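Local coordinates for protein exotoxin A (Pseudomonas aeruginosa, PDB 1IKP) that is a secreted NAD-dependent ADP-ribosyltransferase toxin that probably binds host cells, crosses their membranes and inactivates elongation factor 2 to stop protein synthesis, at residues A[42-47]-A[171-176]; A[201-206]-A[232-237]. The protein carries 2 engineered substitutions. All coordinates share one frame; numbering follows the deposited sequence.

Contact 1: residues A[42-47]-A[171-176]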
ATOM      1  N   VAL A  42      11.100 -16.680  -6.615  1.00 13.89           N
ATOM      2  CA  VAL A  42      10.627 -16.769  -5.239  1.00 11.72           C
ATOM      3  C   VAL A  42      10.585 -18.232  -4.796  1.00 12.91           C
ATOM      4  O   VAL A  42       9.995 -19.086  -5.477  1.00 13.72           O
ATOM      5  CB  VAL A  42       9.212 -16.201  -5.090  1.00 11.75           C
ATOM      6  CG1 VAL A  42       8.719 -16.395  -3.643  1.00 12.09           C
ATOM      7  CG2 VAL A  42       9.181 -14.718  -5.449  1.00 11.97           C
ATOM      8  N   LEU A  43      11.239 -18.523  -3.678  1.00 11.70           N
ATOM      9  CA  LEU A  43      11.216 -19.842  -3.075  1.00 12.08           C
ATOM     10  C   LEU A  43      10.053 -19.808  -2.091  1.00 12.32           C
ATOM     11  O   LEU A  43       9.986 -18.906  -1.250  1.00 14.30           O
ATOM     12  CB  LEU A  43      12.505 -20.119  -2.296  1.00 11.77           C
ATOM     13  CG  LEU A  43      13.723 -20.387  -3.168  1.00 13.07           C
ATOM     14  CD1 LEU A  43      14.994 -20.249  -2.354  1.00 16.08           C
ATOM     15  CD2 LEU A  43      13.599 -21.805  -3.758  1.00 15.62           C
ATOM     16  N   HIS A  44       9.129 -20.759  -2.215  1.00 11.51           N
ATOM     17  CA  HIS A  44       7.991 -20.837  -1.313  1.00 10.07           C
ATOM     18  C   HIS A  44       8.150 -22.087  -0.450  1.00 12.56           C
ATOM     19  O   HIS A  44       8.072 -23.226  -0.953  1.00 11.85           O
ATOM     20  CB  HIS A  44       6.692 -20.910  -2.128  1.00 10.43           C
ATOM     21  CG  HIS A  44       5.450 -21.037  -1.303  1.00 10.74           C
ATOM     22  ND1 HIS A  44       4.193 -21.137  -1.860  1.00 11.75           N
ATOM     23  CD2 HIS A  44       5.265 -21.030   0.039  1.00 11.88           C
ATOM     24  CE1 HIS A  44       3.287 -21.184  -0.902  1.00 11.23           C
ATOM     25  NE2 HIS A  44       3.915 -21.117   0.261  1.00 11.03           N
ATOM     26  N   TYR A  45       8.424 -21.857   0.829  1.00 12.16           N
ATOM     27  CA  TYR A  45       8.592 -22.919   1.830  1.00 13.20           C
ATOM     28  C   TYR A  45       7.269 -23.097   2.560  1.00 12.70           C
ATOM     29  O   TYR A  45       6.663 -22.122   2.981  1.00 11.32           O
ATOM     30  CB  TYR A  45       9.650 -22.529   2.868  1.00 10.77           C
ATOM     31  CG  TYR A  45      11.063 -22.463   2.348  1.00 11.73           C
ATOM     32  CD1 TYR A  45      11.939 -23.540   2.509  1.00 12.02           C
ATOM     33  CD2 TYR A  45      11.532 -21.321   1.692  1.00 12.70           C
ATOM     34  CE1 TYR A  45      13.246 -23.491   2.039  1.00 13.28           C
ATOM     35  CE2 TYR A  45      12.844 -21.262   1.210  1.00 12.76           C
ATOM     36  CZ  TYR A  45      13.693 -22.340   1.386  1.00 13.15           C
ATOM     37  OH  TYR A  45      14.997 -22.305   0.912  1.00 16.36           O
ATOM     38  N   SER A  46       6.802 -24.336   2.729  1.00 13.09           N
ATOM     39  CA  SER A  46       5.544 -24.529   3.440  1.00 12.68           C
ATOM     40  C   SER A  46       5.443 -25.920   4.062  1.00 13.02           C
ATOM     41  O   SER A  46       6.219 -26.818   3.737  1.00 14.52           O
ATOM     42  CB  SER A  46       4.358 -24.310   2.500  1.00 13.54           C
ATOM     43  OG  SER A  46       4.279 -25.336   1.515  1.00 15.20           O
ATOM     44  N   MET A  47       4.505 -26.060   4.990  1.00 13.61           N
ATOM     45  CA  MET A  47       4.237 -27.350   5.642  1.00 12.41           C
ATOM     46  C   MET A  47       2.951 -27.185   6.413  1.00 13.28           C
ATOM     47  O   MET A  47       2.600 -26.084   6.836  1.00 12.95           O
ATOM     48  CB  MET A  47       5.362 -27.749   6.608  1.00 13.36           C
ATOM     49  CG  MET A  47       5.568 -26.807   7.783  1.00 14.99           C
ATOM     50  SD  MET A  47       6.977 -27.252   8.811  1.00 15.35           S
ATOM     51  CE  MET A  47       8.324 -26.489   7.893  1.00 17.98           C
ATOM     52  N   GLY A 171       7.490 -29.026   2.159  1.00 16.14           N
ATOM     53  CA  GLY A 171       8.143 -28.934   0.869  1.00 16.94           C
ATOM     54  C   GLY A 171       8.557 -27.517   0.522  1.00 15.86           C
ATOM     55  O   GLY A 171       8.276 -26.559   1.261  1.00 15.55           O
ATOM     56  N   VAL A 172       9.232 -27.396  -0.612  1.00 14.51           N
ATOM     57  CA  VAL A 172       9.697 -26.105  -1.094  1.00 12.97           C
ATOM     58  C   VAL A 172       9.621 -26.093  -2.611  1.00 14.48           C
ATOM     59  O   VAL A 172       9.981 -27.075  -3.285  1.00 16.52           O
ATOM     60  CB  VAL A 172      11.146 -25.795  -0.596  1.00 16.37           C
ATOM     61  CG1 VAL A 172      12.131 -26.878  -1.036  1.00 19.25           C
ATOM     62  CG2 VAL A 172      11.571 -24.421  -1.095  1.00 15.40           C
ATOM     63  N   SER A 173       9.128 -24.985  -3.147  1.00 14.15           N
ATOM     64  CA  SER A 173       8.991 -24.807  -4.580  1.00 15.04           C
ATOM     65  C   SER A 173       9.662 -23.516  -4.965  1.00 15.81           C
ATOM     66  O   SER A 173       9.981 -22.691  -4.111  1.00 14.75           O
ATOM     67  CB  SER A 173       7.513 -24.744  -4.970  1.00 14.03           C
ATOM     68  OG  SER A 173       6.848 -23.633  -4.381  1.00 17.57           O
ATOM     69  N   VAL A 174       9.921 -23.357  -6.252  1.00 15.23           N
ATOM     70  CA  VAL A 174      10.508 -22.128  -6.741  1.00 14.11           C
ATOM     71  C   VAL A 174       9.747 -21.702  -7.967  1.00 16.15           C
ATOM     72  O   VAL A 174       9.320 -22.530  -8.776  1.00 16.92           O
ATOM     73  CB  VAL A 174      11.988 -22.280  -7.121  1.00 15.04           C
ATOM     74  CG1 VAL A 174      12.143 -23.271  -8.282  1.00 17.61           C
ATOM     75  CG2 VAL A 174      12.581 -20.908  -7.500  1.00 17.34           C
ATOM     76  N   VAL A 175       9.526 -20.401  -8.085  1.00 13.99           N
ATOM     77  CA  VAL A 175       8.871 -19.837  -9.248  1.00 15.81           C
ATOM     78  C   VAL A 175       9.854 -18.838  -9.837  1.00 16.53           C
ATOM     79  O   VAL A 175      10.375 -17.961  -9.141  1.00 14.48           O
ATOM     80  CB  VAL A 175       7.524 -19.164  -8.917  1.00 18.41           C
ATOM     81  CG1 VAL A 175       7.703 -18.084  -7.878  1.00 19.92           C
ATOM     82  CG2 VAL A 175       6.928 -18.565 -10.171  1.00 20.60           C
ATOM     83  N   MET A 176      10.157 -19.017 -11.118  1.00 16.75           N
ATOM     84  CA  MET A 176      11.105 -18.160 -11.800  1.00 17.64           C
ATOM     85  C   MET A 176      10.361 -17.288 -12.793  1.00 19.24           C
ATOM     86  O   MET A 176       9.492 -17.756 -13.534  1.00 19.78           O
ATOM     87  CB  MET A 176      12.146 -19.001 -12.547  1.00 19.30           C
ATOM     88  CG  MET A 176      13.050 -19.843 -11.685  1.00 18.42           C
ATOM     89  SD  MET A 176      14.061 -18.871 -10.542  1.00 22.63           S
ATOM     90  CE  MET A 176      15.002 -17.866 -11.734  1.00 24.33           C
TER
HETATM   91  O   HOH W   1       7.474 -21.031  -5.487  1.00 19.89           O
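Val-172 sets its CG2 methyl over one face of the Tyr-45 ring, 3.7 Å from the ring centroid and only 12° off the normal, a CH-pi contact; Trp-101 stacks on the same ring, and Trp-8 of helix 7-10 touches the tyrosine side chain. With CG2 anti to the backbone N of Val-172, the methyl is held beside the tyrosine of this non-hydrogen-bonded antiparallel pair. At the next such pair, CD2 of Leu-43 lies 3.8 Å from CB of Val-174. On the other side of the sheet, OG of Ser-173 comes 3.5 Å from CB of His-44 and stands oblique to the imidazole. CG of His-44 lies opposite the backbone N (chi1 178°), which leads the ring away from 171-176 toward strand 97-106, where NE2 hydrogen-bonds Asn-100 OD1. Ser-173 OG binds a water that donates to Val-42 O.

Six backbone hydrogen bonds join Val-42, His-44 and Ser-46 to Val-175, Ser-173 and Gly-171, pairing strands 40-49 and 164-176 within the sheet of the concanavalin-like binding domain. The touching residues are all buried, which means that polar groups on the His-44 side need partners; water, Asn-100 and a weak bond between Ser-46 OG and Gln-201 OE1 supply some.

Contact 2: residues A[201-206]-A[232-237]; sequences QLDGVY and PAKHDL. Engineered in segment 201-206: Gln-201 (natural residue Pro).
Gln-201, an engineered residue replacing proline, lays its carboxamide against the ring of Pro-232, the two side chains crossing at a slant. CB of Pro-232 sits over one face of the amide, 3.6 Å from OE1 and 3.7 Å from NE2 of Gln-201, so the contact spans the whole group and is one of van der Waals packing. Asp-203 and Lys-234 form a salt bridge, long at 3.5 Å between OD2 and NZ. The lysine chain runs extended as far as CE and then bends at its last torsion (chi4 57°), which turns the ammonium group toward the 201-206 segment. The firmer partner of NZ is the carbonyl oxygen of Asp-200, just before that segment. Farther along, both methyls of Leu-237 meet CG2 of Val-205, with CD2 to CG2 at 3.8 Å.

No direct hydrogen bond joins the segments, but a water does so: it donates to Gln-201 O at 2.8 Å and accepts from His-235 N at 3.0 Å, while ND1 of His-235 lies at 3.3 Å. The position of Asp-203 is set by a type II beta turn from Leu-202 to Val-205, closed by the bond from Val-205 N to Leu-202 O at 3.2 Å. Gly-204, whose positive phi (94°) suits this turn, is also the N-cap of the helix that follows. OE1 of Gln-201 has a weak hydrogen bond with Ser-46 OG and NE2 one with Tyr-225 OH, which probably help to fix the rotation of the amide.

Leu-202 packs on Phe-116 and His-118, and Val-205 and Leu-237 reach Met-129 and Leu-126 respectively. The turn leading into helix 205-210 and the loop between strands 224-228 and 245-248 therefore lie together against strands 112-120 and 126-136, with Gln-201 and Pro-232 reaching strand 40-49.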
ATOM      1  N   GLN A 201       0.560 -22.416  -5.558  1.00 29.79           N
ATOM      2  CA  GLN A 201      -0.150 -23.090  -4.483  1.00 32.67           C
ATOM      3  C   GLN A 201      -1.384 -22.319  -4.032  1.00 27.29           C
ATOM      4  O   GLN A 201      -2.254 -22.872  -3.359  1.00 27.75           O
ATOM      5  CB  GLN A 201       0.799 -23.318  -3.302  1.00 45.07           C
ATOM      6  CG  GLN A 201       1.897 -24.334  -3.600  1.00 51.01           C
ATOM      7  CD  GLN A 201       3.041 -24.275  -2.609  1.00 52.09           C
ATOM      8  OE1 GLN A 201       2.830 -24.295  -1.395  1.00 44.11           O
ATOM      9  NE2 GLN A 201       4.267 -24.211  -3.123  1.00 42.27           N
ATOM     10  N   LEU A 202      -1.475 -21.051  -4.428  1.00 22.84           N
ATOM     11  CA  LEU A 202      -2.605 -20.215  -4.050  1.00 24.03           C
ATOM     12  C   LEU A 202      -3.381 -19.629  -5.235  1.00 23.27           C
ATOM     13  O   LEU A 202      -4.001 -18.561  -5.122  1.00 23.02           O
ATOM     14  CB  LEU A 202      -2.123 -19.079  -3.145  1.00 25.89           C
ATOM     15  CG  LEU A 202      -1.565 -19.528  -1.794  1.00 29.58           C
ATOM     16  CD1 LEU A 202      -1.264 -18.310  -0.943  1.00 31.14           C
ATOM     17  CD2 LEU A 202      -2.574 -20.427  -1.090  1.00 31.08           C
ATOM     18  N   ASP A 203      -3.374 -20.329  -6.362  1.00 25.50           N
ATOM     19  CA  ASP A 203      -4.095 -19.837  -7.537  1.00 29.72           C
ATOM     20  C   ASP A 203      -5.568 -19.604  -7.234  1.00 27.11           C
ATOM     21  O   ASP A 203      -6.213 -20.440  -6.606  1.00 25.12           O
ATOM     22  CB  ASP A 203      -3.971 -20.818  -8.704  1.00 45.42           C
ATOM     23  CG  ASP A 203      -2.573 -20.871  -9.272  1.00 52.29           C
ATOM     24  OD1 ASP A 203      -1.975 -19.792  -9.478  1.00 55.45           O
ATOM     25  OD2 ASP A 203      -2.075 -21.988  -9.522  1.00 56.04           O
ATOM     26  N   GLY A 204      -6.086 -18.458  -7.673  1.00 23.45           N
ATOM     27  CA  GLY A 204      -7.486 -18.130  -7.455  1.00 23.36           C
ATOM     28  C   GLY A 204      -7.803 -17.309  -6.217  1.00 21.74           C
ATOM     29  O   GLY A 204      -8.875 -16.704  -6.117  1.00 23.36           O
ATOM     30  N   VAL A 205      -6.874 -17.263  -5.271  1.00 20.15           N
ATOM     31  CA  VAL A 205      -7.126 -16.513  -4.053  1.00 19.89           C
ATOM     32  C   VAL A 205      -7.193 -15.005  -4.298  1.00 17.79           C
ATOM     33  O   VAL A 205      -8.096 -14.326  -3.800  1.00 19.01           O
ATOM     34  CB  VAL A 205      -6.043 -16.805  -2.976  1.00 19.13           C
ATOM     35  CG1 VAL A 205      -6.283 -15.927  -1.739  1.00 20.51           C
ATOM     36  CG2 VAL A 205      -6.097 -18.281  -2.578  1.00 21.60           C
ATOM     37  N   TYR A 206      -6.233 -14.485  -5.050  1.00 16.54           N
ATOM     38  CA  TYR A 206      -6.217 -13.055  -5.319  1.00 18.57           C
ATOM     39  C   TYR A 206      -7.499 -12.649  -6.041  1.00 17.96           C
ATOM     40  O   TYR A 206      -8.168 -11.704  -5.644  1.00 16.96           O
ATOM     41  CB  TYR A 206      -4.995 -12.686  -6.150  1.00 16.85           C
ATOM     42  CG  TYR A 206      -4.886 -11.206  -6.413  1.00 15.92           C
ATOM     43  CD1 TYR A 206      -4.251 -10.359  -5.505  1.00 15.97           C
ATOM     44  CD2 TYR A 206      -5.463 -10.642  -7.548  1.00 16.79           C
ATOM     45  CE1 TYR A 206      -4.199  -8.993  -5.721  1.00 17.14           C
ATOM     46  CE2 TYR A 206      -5.419  -9.282  -7.773  1.00 17.35           C
ATOM     47  CZ  TYR A 206      -4.788  -8.461  -6.856  1.00 17.43           C
ATOM     48  OH  TYR A 206      -4.760  -7.108  -7.071  1.00 19.43           O
ATOM     49  N   PRO A 232       4.621 -29.900  -1.439  1.00 17.31           N
ATOM     50  CA  PRO A 232       3.764 -28.815  -0.969  1.00 18.94           C
ATOM     51  C   PRO A 232       2.295 -29.086  -1.250  1.00 19.90           C
ATOM     52  O   PRO A 232       1.939 -29.732  -2.242  1.00 20.20           O
ATOM     53  CB  PRO A 232       4.277 -27.601  -1.743  1.00 18.75           C
ATOM     54  CG  PRO A 232       5.712 -27.936  -2.038  1.00 18.77           C
ATOM     55  CD  PRO A 232       5.672 -29.410  -2.348  1.00 15.95           C
ATOM     56  N   ALA A 233       1.445 -28.571  -0.377  1.00 19.40           N
ATOM     57  CA  ALA A 233       0.008 -28.728  -0.507  1.00 21.51           C
ATOM     58  C   ALA A 233      -0.608 -27.597  -1.326  1.00 24.14           C
ATOM     59  O   ALA A 233      -0.087 -26.480  -1.358  1.00 25.60           O
ATOM     60  CB  ALA A 233      -0.619 -28.756   0.877  1.00 21.32           C
ATOM     61  N   LYS A 234      -1.720 -27.900  -1.985  1.00 27.09           N
ATOM     62  CA  LYS A 234      -2.477 -26.926  -2.763  1.00 29.20           C
ATOM     63  C   LYS A 234      -3.887 -27.130  -2.231  1.00 30.33           C
ATOM     64  O   LYS A 234      -4.631 -27.993  -2.701  1.00 30.42           O
ATOM     65  CB  LYS A 234      -2.411 -27.242  -4.257  1.00 34.01           C
ATOM     66  CG  LYS A 234      -3.156 -26.240  -5.127  1.00 38.76           C
ATOM     67  CD  LYS A 234      -2.911 -26.503  -6.608  1.00 42.58           C
ATOM     68  CE  LYS A 234      -3.780 -25.604  -7.478  1.00 44.23           C
ATOM     69  NZ  LYS A 234      -3.562 -24.157  -7.194  1.00 45.58           N
ATOM     70  N   HIS A 235      -4.238 -26.336  -1.228  1.00 28.26           N
ATOM     71  CA  HIS A 235      -5.526 -26.447  -0.564  1.00 27.29           C
ATOM     72  C   HIS A 235      -6.743 -25.943  -1.320  1.00 28.01           C
ATOM     73  O   HIS A 235      -6.685 -24.928  -2.016  1.00 27.07           O
ATOM     74  CB  HIS A 235      -5.454 -25.746   0.797  1.00 25.22           C
ATOM     75  CG  HIS A 235      -4.386 -26.290   1.696  1.00 24.05           C
ATOM     76  ND1 HIS A 235      -3.199 -25.629   1.941  1.00 22.41           N
ATOM     77  CD2 HIS A 235      -4.321 -27.446   2.398  1.00 23.11           C
ATOM     78  CE1 HIS A 235      -2.452 -26.352   2.755  1.00 21.30           C
ATOM     79  NE2 HIS A 235      -3.111 -27.461   3.047  1.00 22.55           N
ATOM     80  N   ASP A 236      -7.848 -26.674  -1.188  1.00 31.11           N
ATOM     81  CA  ASP A 236      -9.095 -26.263  -1.811  1.00 34.86           C
ATOM     82  C   ASP A 236      -9.524 -25.079  -0.961  1.00 31.64           C
ATOM     83  O   ASP A 236      -9.221 -25.031   0.230  1.00 31.62           O
ATOM     84  CB  ASP A 236     -10.144 -27.374  -1.732  1.00 45.47           C
ATOM     85  CG  ASP A 236      -9.807 -28.557  -2.618  1.00 52.83           C
ATOM     86  OD1 ASP A 236      -9.477 -28.331  -3.801  1.00 55.65           O
ATOM     87  OD2 ASP A 236      -9.878 -29.709  -2.138  1.00 56.95           O
ATOM     88  N   LEU A 237     -10.230 -24.129  -1.558  1.00 30.77           N
ATOM     89  CA  LEU A 237     -10.646 -22.940  -0.830  1.00 28.60           C
ATOM     90  C   LEU A 237     -12.061 -22.957  -0.260  1.00 28.70           C
ATOM     91  O   LEU A 237     -12.995 -23.485  -0.864  1.00 28.80           O
ATOM     92  CB  LEU A 237     -10.494 -21.702  -1.723  1.00 28.04           C
ATOM     93  CG  LEU A 237      -9.175 -21.485  -2.477  1.00 27.51           C
ATOM     94  CD1 LEU A 237      -9.300 -20.239  -3.344  1.00 28.24           C
ATOM     95  CD2 LEU A 237      -8.010 -21.341  -1.497  1.00 26.62           C
TER
HETATM   96  O   HOH W   2      -2.534 -23.925  -0.763  1.00 25.73           O

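In the fold
After two short strands, 14-18 and 24-29, the chain lays down strand 40-49. Segments 42-47 and 171-176 lie 124 residues apart at their closest ends, and contact 1 closes the long, mostly stranded loop between them. Contact 2 opens only after that closure: a shorter excursion containing helices 205-210 and 218-221 and strand 224-228 ends when 232-237 comes back beside 201-206. The loops follow in series and neither nest nor cross. The two contacts touch, because Gln-201 meets His-44, Ser-46 and Ser-173, and Pro-232 approaches Val-172. Contact 1 pairs two strands of one sheet; contact 2 brings the turn before helix 205-210 and the loop after strand 224-228 together on it.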